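Local coordinates for antifreeze protein (Marinomonas primoryensis, PDB 3P4G), which binds ice as a hyperactive, calcium-dependent antifreeze protein built as a right-handed beta-helix, probably through clathrate waters anchored on its surface, at residues A[254-259]-A[273-278]. Residues are numbered along the deposited sequence; the frame is centred on the assembly and turned at random.
With CA (calcium ion), chain P; CA (calcium ion), chain O; CA (calcium ion), chain Q.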
ATOM      1  N   LEU A 254       0.793 -12.451 -15.740  1.00  6.64           N
ATOM      2  CA  LEU A 254      -0.520 -11.813 -15.698  1.00  6.75           C
ATOM      3  C   LEU A 254      -1.604 -12.687 -15.088  1.00  6.62           C
ATOM      4  O   LEU A 254      -2.678 -12.176 -14.716  1.00  6.66           O
ATOM      5  CB  LEU A 254      -0.936 -11.325 -17.087  1.00  6.49           C
ATOM      6  CG  LEU A 254       0.045 -10.296 -17.676  1.00  8.44           C
ATOM      7  CD1 LEU A 254      -0.422  -9.720 -19.059  1.00  6.65           C
ATOM      8  CD2 LEU A 254       0.369  -9.143 -16.705  1.00  8.60           C
ATOM      9  N   GLY A 255      -1.298 -13.973 -14.951  1.00  7.01           N
ATOM     10  CA  GLY A 255      -2.194 -14.861 -14.294  1.00  7.24           C
ATOM     11  C   GLY A 255      -3.317 -15.346 -15.231  1.00  8.99           C
ATOM     12  O   GLY A 255      -3.350 -15.061 -16.421  1.00  7.84           O
ATOM     13  N   THR A 256      -4.185 -16.183 -14.707  1.00  7.81           N
ATOM     14  CA  THR A 256      -5.366 -16.553 -15.471  1.00  8.82           C
ATOM     15  C   THR A 256      -6.174 -15.247 -15.703  1.00  7.80           C
ATOM     16  O   THR A 256      -5.914 -14.217 -15.075  1.00  7.59           O
ATOM     17  CB  THR A 256      -6.268 -17.576 -14.763  1.00  9.87           C
ATOM     18  OG1 THR A 256      -6.903 -16.981 -13.623  1.00 10.67           O
ATOM     19  CG2 THR A 256      -5.471 -18.820 -14.323  1.00 11.29           C
ATOM     20  N   GLY A 257      -7.169 -15.358 -16.572  1.00  8.24           N
ATOM     21  CA  GLY A 257      -7.979 -14.224 -17.012  1.00  8.15           C
ATOM     22  C   GLY A 257      -7.398 -13.594 -18.265  1.00  8.64           C
ATOM     23  O   GLY A 257      -6.283 -13.916 -18.688  1.00  8.39           O
ATOM     24  N   ASP A 258      -8.081 -12.624 -18.755  1.00  7.04           N
ATOM     25  CA  ASP A 258      -7.870 -12.026 -20.071  1.00  8.86           C
ATOM     26  C   ASP A 258      -7.047 -10.775 -19.874  1.00  8.71           C
ATOM     27  O   ASP A 258      -7.557  -9.773 -19.304  1.00 10.05           O
ATOM     28  CB  ASP A 258      -9.198 -11.711 -20.762  1.00  8.89           C
ATOM     29  CG  ASP A 258      -9.932 -12.959 -21.211  1.00 11.31           C
ATOM     30  OD1 ASP A 258      -9.304 -14.038 -21.251  1.00 10.34           O
ATOM     31  OD2 ASP A 258     -11.137 -12.958 -21.544  1.00  7.36           O
ATOM     32  N   ASP A 259      -5.690 -10.712 -19.831  1.00  6.73           N
ATOM     33  CA  ASP A 259      -4.902  -9.617 -19.260  1.00  6.33           C
ATOM     34  C   ASP A 259      -4.240  -8.743 -20.298  1.00  6.38           C
ATOM     35  O   ASP A 259      -4.034  -9.175 -21.440  1.00  7.24           O
ATOM     36  CB  ASP A 259      -3.827 -10.230 -18.354  1.00  6.02           C
ATOM     37  CG  ASP A 259      -4.448 -11.074 -17.260  1.00  8.48           C
ATOM     38  OD1 ASP A 259      -5.094 -10.503 -16.369  1.00  9.19           O
ATOM     39  OD2 ASP A 259      -4.310 -12.303 -17.297  1.00 10.21           O
ATOM     40  N   GLY A 273       1.560 -14.037 -20.329  1.00 10.00           N
ATOM     41  CA  GLY A 273       0.103 -13.803 -20.289  1.00  9.40           C
ATOM     42  C   GLY A 273      -0.592 -14.852 -19.404  1.00  9.44           C
ATOM     43  O   GLY A 273      -1.667 -14.551 -18.802  1.00  8.76           O
ATOM     44  N   ASN A 274       0.044 -16.044 -19.329  1.00 10.55           N
ATOM     45  CA  ASN A 274      -0.512 -17.241 -18.688  1.00  9.83           C
ATOM     46  C   ASN A 274      -1.852 -17.580 -19.367  1.00 10.19           C
ATOM     47  O   ASN A 274      -2.058 -17.201 -20.537  1.00 11.74           O
ATOM     48  CB  ASN A 274      -0.666 -17.011 -17.161  1.00  9.68           C
ATOM     49  CG  ASN A 274       0.678 -16.720 -16.488  1.00 10.74           C
ATOM     50  OD1 ASN A 274       0.802 -15.725 -15.824  1.00  9.49           O
ATOM     51  ND2 ASN A 274       1.687 -17.600 -16.681  1.00  9.64           N
ATOM     52  N   GLU A 275      -2.735 -18.295 -18.677  1.00 10.22           N
ATOM     53  CA  GLU A 275      -4.002 -18.710 -19.310  1.00 10.53           C
ATOM     54  C   GLU A 275      -4.799 -17.465 -19.652  1.00  9.81           C
ATOM     55  O   GLU A 275      -4.682 -16.475 -18.956  1.00  9.74           O
ATOM     56  CB  GLU A 275      -4.843 -19.579 -18.351  1.00 12.18           C
ATOM     57  CG  GLU A 275      -4.161 -20.902 -17.949  1.00 16.17           C
ATOM     58  CD  GLU A 275      -3.165 -20.821 -16.739  1.00 22.34           C
ATOM     59  OE1 GLU A 275      -2.686 -19.743 -16.284  1.00 14.62           O
ATOM     60  OE2 GLU A 275      -2.835 -21.917 -16.233  1.00 26.45           O
ATOM     61  N   GLY A 276      -5.643 -17.578 -20.667  1.00  9.29           N
ATOM     62  CA  GLY A 276      -6.587 -16.498 -21.017  1.00  9.32           C
ATOM     63  C   GLY A 276      -6.108 -15.819 -22.282  1.00 10.50           C
ATOM     64  O   GLY A 276      -5.061 -16.188 -22.899  1.00  8.68           O
ATOM     65  N   ASP A 277      -6.849 -14.782 -22.661  1.00  9.73           N
ATOM     66  CA  ASP A 277      -6.657 -14.057 -23.923  1.00  9.27           C
ATOM     67  C   ASP A 277      -5.885 -12.804 -23.590  1.00  9.15           C
ATOM     68  O   ASP A 277      -6.431 -11.845 -23.033  1.00  7.57           O
ATOM     69  CB  ASP A 277      -8.029 -13.713 -24.489  1.00  8.54           C
ATOM     70  CG  ASP A 277      -7.957 -13.174 -25.880  1.00  8.03           C
ATOM     71  OD1 ASP A 277      -7.232 -13.787 -26.693  1.00  9.59           O
ATOM     72  OD2 ASP A 277      -8.650 -12.166 -26.165  1.00 13.06           O
ATOM     73  N   ASP A 278      -4.578 -12.866 -23.828  1.00  7.55           N
ATOM     74  CA  ASP A 278      -3.657 -11.864 -23.294  1.00  7.34           C
ATOM     75  C   ASP A 278      -3.033 -11.002 -24.405  1.00  7.35           C
ATOM     76  O   ASP A 278      -2.658 -11.506 -25.501  1.00  8.06           O
ATOM     77  CB  ASP A 278      -2.595 -12.563 -22.464  1.00  7.23           C
ATOM     78  CG  ASP A 278      -3.206 -13.368 -21.311  1.00  8.72           C
ATOM     79  OD1 ASP A 278      -3.787 -12.766 -20.372  1.00  7.87           O
ATOM     80  OD2 ASP A 278      -3.136 -14.610 -21.367  1.00  8.89           O
TER
HETATM   81 CA    CA P 412      -3.934 -14.261 -18.591  1.00  3.51          CA
HETATM   82 CA    CA O 411      -5.044 -12.069 -14.634  1.00  3.69          CA
HETATM   83 CA    CA Q 413      -2.753 -16.512 -22.697  1.00  3.44          CA
HETATM   84  O   HOH W   1      -6.344  -9.220 -23.564  1.00  2.69           O
HETATM   85  O   HOH W   2      -0.382 -16.157 -22.835  1.00  4.84           O
HETATM   86  O   HOH W   3      -3.073 -18.967 -22.738  1.00  8.48           O
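G255 O, G257 O and D259 OD2 of the loop 254-259 and G273 O, E275 O and D278 OD1 of the loop 273-278 surround one calcium ion with six oxygens, three from each loop, all at 2.3-2.4 Å. The metal thus holds together oxygens that would otherwise repel, such as G255 O and G273 O, 3.0 Å apart. D259 and D278 each bridge two calcium ions. D259 OD1 and, at a longer 2.8 Å, D259 OD2 bind the calcium also held by L254 O, T256 O, G234, G236 and D238, while D278 sends OD2, 2.4 Å away, to the next calcium, completed by N274 O, G276 O, E304 and two waters. D278 OD1 also accepts D259 N (2.9 Å) on its anti side, 27° out of the carboxylate plane; together with the metal bonds, this would hold the carboxylate's rotation. At the other end of the loops, N274 OD1 takes G255 N at 2.9 Å in the carbonyl plane, on a lone pair; with CG anti to the carbonyl carbon (chi1 -61°), the amide reaches back to the preceding loop. An alanine here would probably leave G255 N without this acceptor and open a gap beside the backbone of 254-255. On the outer side, D258 OD1 receives D277 N (2.9 Å) from above its carboxylate plane. G255 and G257 have backbone angles that call for glycine, and a side chain on G276 would clash with G257 O. Such glycine- and aspartate-rich turns, stacked around a ladder of calcium ions, are characteristic of RTX-like parallel beta-rolls and here line one side of the antifreeze beta-helix.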